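PDB 5WLH: LbaCas13a H328A (C2c2) from Lachnospiraceae bacterium NK4A179, which binds a CRISPR guide RNA and probably processes its precursor and cleaves RNA once a target pairs with the guide. Local coordinates for residues F1015-Y1029 with V1060-K1073. Residues are numbered along the deposited sequence; the frame is centred on the assembly and turned at random.
Sequences FCNSDAVNDQKVALY and VSRSDIVEYYKLKK
The backbone of Ala-1020 comes within 5.7 Å, CA to CA, of Val-1066 on helix 1062-1075, against which a short beta hairpin packs; its type II' turn spans Val-1021 to Gln-1024, and a classic bulge lets Gln-1024 O accept from both Ala-1020 N and Val-1021 N. Tyr-1069 has the largest area covered across the contact, 103 Å². Gln-1024 CG sits over its ring, 3.3 Å from the centroid and 12° off the normal, a CH-pi contact, while the chain bends at chi2 and the last torsion turns the amide nearly parallel to the ring, the planes 11° apart. Gln-1024 NE2 then donates in the carbonyl plane to Lys-1025 O, fixing the amide's rotation. Cut back to an alanine here, the side chain would probably leave this ring face without its cover and Lys-1025 O without its amide donor. Tyr-1068 covers the opposite face, and the phenol OH points in the ring plane at Val-1026 O, modelled at a doubtfully short 2.3 Å. Further along, Ile-1065 CD1 meets the edges of both Phe-1015 and Tyr-1029, 3.5 Å from Phe-1015 CE2. Arg-1062, also salt-bridged to Glu-1002, reaches the hairpin's start: its NH2 donates to Ser-1018 OG at 2.7 Å and 171°, in the guanidinium plane, and that hydroxyl in turn donates to Phe-1015 O, 2.8 Å from OG.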
loop_
_atom_site.group_PDB
_atom_site.type_symbol
_atom_site.label_atom_id
_atom_site.label_comp_id
_atom_site.label_asym_id
_atom_site.label_seq_id
_atom_site.Cartn_x
_atom_site.Cartn_y
_atom_site.Cartn_z
ATOM N N PHE A 1015 34.685 6.438 -31.378
ATOM C CA PHE A 1015 34.809 6.032 -29.983
ATOM C C PHE A 1015 34.742 4.516 -29.835
ATOM O O PHE A 1015 35.491 3.932 -29.043
ATOM C CB PHE A 1015 33.714 6.715 -29.168
ATOM C CG PHE A 1015 33.786 6.453 -27.697
ATOM C CD1 PHE A 1015 34.658 7.171 -26.897
ATOM C CD2 PHE A 1015 32.955 5.513 -27.107
ATOM C CE1 PHE A 1015 34.713 6.946 -25.539
ATOM C CE2 PHE A 1015 33.006 5.285 -25.750
ATOM C CZ PHE A 1015 33.886 6.000 -24.962
ATOM N N CYS A 1016 33.857 3.858 -30.589
ATOM C CA CYS A 1016 33.743 2.408 -30.480
ATOM C C CYS A 1016 34.908 1.697 -31.152
ATOM O O CYS A 1016 35.235 0.563 -30.785
ATOM C CB CYS A 1016 32.423 1.930 -31.086
ATOM S SG CYS A 1016 30.958 2.668 -30.328
ATOM N N ASN A 1017 35.525 2.324 -32.146
ATOM C CA ASN A 1017 36.682 1.748 -32.817
ATOM C C ASN A 1017 37.996 2.114 -32.139
ATOM O O ASN A 1017 39.053 1.643 -32.571
ATOM C CB ASN A 1017 36.710 2.181 -34.283
ATOM C CG ASN A 1017 35.732 1.397 -35.130
ATOM O OD1 ASN A 1017 35.934 0.209 -35.390
ATOM N ND2 ASN A 1017 34.658 2.054 -35.556
ATOM N N SER A 1018 37.949 2.929 -31.092
ATOM C CA SER A 1018 39.135 3.264 -30.324
ATOM C C SER A 1018 39.466 2.154 -29.330
ATOM O O SER A 1018 38.599 1.382 -28.912
ATOM C CB SER A 1018 38.923 4.580 -29.584
ATOM O OG SER A 1018 38.176 4.356 -28.402
ATOM N N ASP A 1019 40.741 2.075 -28.958
ATOM C CA ASP A 1019 41.161 1.085 -27.979
ATOM C C ASP A 1019 40.684 1.491 -26.591
ATOM O O ASP A 1019 40.770 2.661 -26.205
ATOM C CB ASP A 1019 42.682 0.929 -27.986
ATOM C CG ASP A 1019 43.156 -0.119 -28.973
ATOM O OD1 ASP A 1019 42.421 -0.405 -29.940
ATOM O OD2 ASP A 1019 44.262 -0.665 -28.778
ATOM N N ALA A 1020 40.166 0.516 -25.843
ATOM C CA ALA A 1020 39.720 0.733 -24.470
ATOM C C ALA A 1020 40.785 0.311 -23.463
ATOM O O ALA A 1020 41.224 1.122 -22.643
ATOM C CB ALA A 1020 38.404 -0.018 -24.215
ATOM N N VAL A 1021 41.207 -0.951 -23.516
ATOM C CA VAL A 1021 42.271 -1.478 -22.664
ATOM C C VAL A 1021 43.051 -2.523 -23.451
ATOM O O VAL A 1021 42.468 -3.492 -23.951
ATOM C CB VAL A 1021 41.709 -2.077 -21.359
ATOM C CG1 VAL A 1021 42.639 -3.156 -20.807
ATOM C CG2 VAL A 1021 41.524 -0.993 -20.326
ATOM N N ASN A 1022 44.365 -2.339 -23.569
ATOM C CA ASN A 1022 45.246 -3.300 -24.251
ATOM C C ASN A 1022 44.711 -3.493 -25.672
ATOM O O ASN A 1022 44.530 -2.501 -26.388
ATOM C CB ASN A 1022 45.352 -4.564 -23.407
ATOM C CG ASN A 1022 46.371 -4.434 -22.296
ATOM O OD1 ASN A 1022 46.945 -3.364 -22.088
ATOM N ND2 ASN A 1022 46.596 -5.520 -21.569
ATOM N N ASP A 1023 44.441 -4.720 -26.112
ATOM C CA ASP A 1023 43.823 -4.947 -27.411
ATOM C C ASP A 1023 42.301 -4.975 -27.335
ATOM O O ASP A 1023 41.653 -5.468 -28.266
ATOM C CB ASP A 1023 44.343 -6.248 -28.033
ATOM C CG ASP A 1023 44.493 -7.359 -27.017
ATOM O OD1 ASP A 1023 43.493 -7.713 -26.352
ATOM O OD2 ASP A 1023 45.623 -7.879 -26.889
ATOM N N GLN A 1024 41.722 -4.477 -26.243
ATOM C CA GLN A 1024 40.275 -4.369 -26.114
ATOM C C GLN A 1024 39.853 -2.993 -26.593
ATOM O O GLN A 1024 40.277 -1.977 -26.031
ATOM C CB GLN A 1024 39.816 -4.571 -24.673
ATOM C CG GLN A 1024 38.318 -4.768 -24.461
ATOM C CD GLN A 1024 37.641 -5.593 -25.535
ATOM O OE1 GLN A 1024 37.597 -6.819 -25.447
ATOM N NE2 GLN A 1024 37.063 -4.924 -26.531
ATOM N N LYS A 1025 39.017 -2.963 -27.622
ATOM C CA LYS A 1025 38.410 -1.731 -28.092
ATOM C C LYS A 1025 37.049 -1.536 -27.432
ATOM O O LYS A 1025 36.406 -2.488 -26.984
ATOM C CB LYS A 1025 38.284 -1.741 -29.609
ATOM C CG LYS A 1025 39.593 -2.048 -30.313
ATOM C CD LYS A 1025 39.692 -1.340 -31.648
ATOM C CE LYS A 1025 38.412 -1.479 -32.451
ATOM N NZ LYS A 1025 38.564 -0.875 -33.807
ATOM N N VAL A 1026 36.626 -0.272 -27.371
ATOM C CA VAL A 1026 35.381 0.090 -26.690
ATOM C C VAL A 1026 34.228 -0.782 -27.177
ATOM O O VAL A 1026 33.574 -1.479 -26.389
ATOM C CB VAL A 1026 35.081 1.585 -26.890
ATOM C CG1 VAL A 1026 33.638 1.905 -26.497
ATOM C CG2 VAL A 1026 36.073 2.432 -26.095
ATOM N N ALA A 1027 33.980 -0.771 -28.487
ATOM C CA ALA A 1027 32.906 -1.557 -29.116
ATOM C C ALA A 1027 31.591 -1.142 -28.461
ATOM O O ALA A 1027 31.303 0.065 -28.413
ATOM C CB ALA A 1027 33.240 -3.044 -29.034
ATOM N N LEU A 1028 30.775 -2.083 -27.979
ATOM C CA LEU A 1028 29.571 -1.822 -27.198
ATOM C C LEU A 1028 28.459 -1.141 -27.992
ATOM O O LEU A 1028 27.366 -1.700 -28.132
ATOM C CB LEU A 1028 29.917 -0.987 -25.958
ATOM C CG LEU A 1028 30.695 -1.740 -24.875
ATOM C CD1 LEU A 1028 31.054 -0.828 -23.717
ATOM C CD2 LEU A 1028 29.898 -2.943 -24.397
ATOM N N TYR A 1029 28.714 0.056 -28.515
ATOM C CA TYR A 1029 27.644 0.950 -28.938
ATOM C C TYR A 1029 27.470 1.043 -30.450
ATOM O O TYR A 1029 26.660 1.852 -30.916
ATOM C CB TYR A 1029 27.885 2.338 -28.350
ATOM C CG TYR A 1029 28.091 2.296 -26.851
ATOM C CD1 TYR A 1029 27.043 1.974 -25.995
ATOM C CD2 TYR A 1029 29.343 2.532 -26.294
ATOM C CE1 TYR A 1029 27.227 1.921 -24.623
ATOM C CE2 TYR A 1029 29.536 2.480 -24.924
ATOM C CZ TYR A 1029 28.475 2.172 -24.092
ATOM O OH TYR A 1029 28.665 2.119 -22.726
ATOM N N VAL A 1060 27.869 7.736 -18.977
ATOM C CA VAL A 1060 28.890 6.705 -19.053
ATOM C C VAL A 1060 30.148 7.302 -19.669
ATOM O O VAL A 1060 30.085 8.080 -20.632
ATOM C CB VAL A 1060 28.380 5.502 -19.863
ATOM C CG1 VAL A 1060 29.433 4.386 -19.903
ATOM C CG2 VAL A 1060 27.061 4.989 -19.273
ATOM N N SER A 1061 31.293 6.950 -19.105
ATOM C CA SER A 1061 32.577 7.516 -19.479
ATOM C C SER A 1061 33.489 6.434 -20.034
ATOM O O SER A 1061 33.237 5.233 -19.893
ATOM C CB SER A 1061 33.253 8.169 -18.271
ATOM O OG SER A 1061 33.584 7.174 -17.323
ATOM N N ARG A 1062 34.582 6.881 -20.657
ATOM C CA ARG A 1062 35.628 5.950 -21.067
ATOM C C ARG A 1062 36.119 5.126 -19.880
ATOM O O ARG A 1062 36.235 3.897 -19.967
ATOM C CB ARG A 1062 36.785 6.717 -21.714
ATOM C CG ARG A 1062 37.947 5.829 -22.144
ATOM C CD ARG A 1062 38.987 6.617 -22.935
ATOM N NE ARG A 1062 38.576 6.864 -24.315
ATOM C CZ ARG A 1062 38.650 5.963 -25.294
ATOM N NH1 ARG A 1062 39.104 4.738 -25.048
ATOM N NH2 ARG A 1062 38.259 6.285 -26.519
ATOM N N SER A 1063 36.385 5.785 -18.748
ATOM C CA SER A 1063 36.934 5.069 -17.601
ATOM C C SER A 1063 35.955 4.032 -17.065
ATOM O O SER A 1063 36.380 3.003 -16.524
ATOM C CB SER A 1063 37.337 6.050 -16.496
ATOM O OG SER A 1063 36.220 6.733 -15.964
ATOM N N ASP A 1064 34.649 4.282 -17.206
ATOM C CA ASP A 1064 33.657 3.248 -16.910
ATOM C C ASP A 1064 33.857 2.035 -17.806
ATOM O O ASP A 1064 33.854 0.891 -17.339
ATOM C CB ASP A 1064 32.241 3.800 -17.098
ATOM C CG ASP A 1064 31.847 4.802 -16.031
ATOM O OD1 ASP A 1064 32.354 4.701 -14.893
ATOM O OD2 ASP A 1064 31.018 5.687 -16.341
ATOM N N ILE A 1065 33.997 2.274 -19.111
ATOM C CA ILE A 1065 34.158 1.188 -20.069
ATOM C C ILE A 1065 35.485 0.482 -19.837
ATOM O O ILE A 1065 35.583 -0.744 -19.953
ATOM C CB ILE A 1065 34.036 1.737 -21.499
ATOM C CG1 ILE A 1065 32.643 2.349 -21.715
ATOM C CG2 ILE A 1065 34.307 0.658 -22.515
ATOM C CD1 ILE A 1065 32.592 3.348 -22.824
ATOM N N VAL A 1066 36.513 1.245 -19.475
ATOM C CA VAL A 1066 37.790 0.655 -19.093
ATOM C C VAL A 1066 37.608 -0.274 -17.899
ATOM O O VAL A 1066 38.043 -1.433 -17.917
ATOM C CB VAL A 1066 38.809 1.769 -18.798
ATOM C CG1 VAL A 1066 40.037 1.213 -18.082
ATOM C CG2 VAL A 1066 39.176 2.496 -20.092
ATOM N N GLU A 1067 36.953 0.220 -16.845
ATOM C CA GLU A 1067 36.741 -0.592 -15.649
ATOM C C GLU A 1067 35.871 -1.808 -15.952
ATOM O O GLU A 1067 36.110 -2.900 -15.422
ATOM C CB GLU A 1067 36.125 0.270 -14.544
ATOM C CG GLU A 1067 35.899 -0.438 -13.211
ATOM C CD GLU A 1067 37.185 -0.727 -12.446
ATOM O OE1 GLU A 1067 38.281 -0.387 -12.945
ATOM O OE2 GLU A 1067 37.092 -1.295 -11.333
ATOM N N TYR A 1068 34.863 -1.639 -16.815
ATOM C CA TYR A 1068 34.038 -2.766 -17.241
ATOM C C TYR A 1068 34.893 -3.874 -17.855
ATOM O O TYR A 1068 34.766 -5.050 -17.495
ATOM C CB TYR A 1068 32.981 -2.276 -18.236
ATOM C CG TYR A 1068 32.274 -3.370 -19.002
ATOM C CD1 TYR A 1068 31.258 -4.106 -18.417
ATOM C CD2 TYR A 1068 32.616 -3.656 -20.317
ATOM C CE1 TYR A 1068 30.609 -5.112 -19.113
ATOM C CE2 TYR A 1068 31.973 -4.653 -21.020
ATOM C CZ TYR A 1068 30.967 -5.382 -20.409
ATOM O OH TYR A 1068 30.321 -6.384 -21.102
ATOM N N TYR A 1069 35.780 -3.509 -18.782
ATOM C CA TYR A 1069 36.625 -4.509 -19.428
ATOM C C TYR A 1069 37.625 -5.113 -18.450
ATOM O O TYR A 1069 37.879 -6.322 -18.491
ATOM C CB TYR A 1069 37.338 -3.890 -20.626
ATOM C CG TYR A 1069 36.431 -3.750 -21.817
ATOM C CD1 TYR A 1069 35.739 -4.849 -22.314
ATOM C CD2 TYR A 1069 36.252 -2.528 -22.439
ATOM C CE1 TYR A 1069 34.905 -4.728 -23.403
ATOM C CE2 TYR A 1069 35.415 -2.404 -23.532
ATOM C CZ TYR A 1069 34.746 -3.502 -24.001
ATOM O OH TYR A 1069 33.913 -3.372 -25.089
ATOM N N LYS A 1070 38.186 -4.295 -17.554
ATOM C CA LYS A 1070 39.154 -4.809 -16.587
ATOM C C LYS A 1070 38.516 -5.835 -15.659
ATOM O O LYS A 1070 39.113 -6.877 -15.370
ATOM C CB LYS A 1070 39.758 -3.663 -15.774
ATOM C CG LYS A 1070 40.772 -2.801 -16.528
ATOM C CD LYS A 1070 41.465 -1.831 -15.574
ATOM C CE LYS A 1070 42.431 -0.899 -16.301
ATOM N NZ LYS A 1070 43.730 -1.552 -16.649
ATOM N N LEU A 1071 37.299 -5.557 -15.181
ATOM C CA LEU A 1071 36.615 -6.514 -14.324
ATOM C C LEU A 1071 36.103 -7.707 -15.119
ATOM O O LEU A 1071 36.010 -8.817 -14.577
ATOM C CB LEU A 1071 35.461 -5.832 -13.586
ATOM C CG LEU A 1071 35.886 -4.936 -12.428
ATOM C CD1 LEU A 1071 34.816 -3.889 -12.146
ATOM C CD2 LEU A 1071 36.160 -5.768 -11.195
ATOM N N LYS A 1072 35.737 -7.491 -16.386
ATOM C CA LYS A 1072 35.424 -8.598 -17.282
ATOM C C LYS A 1072 36.577 -9.600 -17.293
ATOM O O LYS A 1072 36.383 -10.793 -17.033
ATOM C CB LYS A 1072 35.135 -8.057 -18.691
ATOM C CG LYS A 1072 34.489 -9.029 -19.727
ATOM C CD LYS A 1072 35.332 -10.282 -20.057
ATOM C CE LYS A 1072 36.694 -9.949 -20.689
ATOM N NZ LYS A 1072 37.421 -11.180 -21.106
ATOM N N LYS A 1073 37.788 -9.118 -17.599
ATOM C CA LYS A 1073 38.971 -9.976 -17.625
ATOM C C LYS A 1073 39.156 -10.699 -16.299
ATOM O O LYS A 1073 39.279 -11.928 -16.260
ATOM C CB LYS A 1073 40.223 -9.147 -17.948
ATOM C CG LYS A 1073 40.772 -9.325 -19.368
ATOM C CD LYS A 1073 42.051 -8.516 -19.594
ATOM C CE LYS A 1073 41.759 -7.014 -19.657
ATOM N NZ LYS A 1073 40.952 -6.613 -20.849
#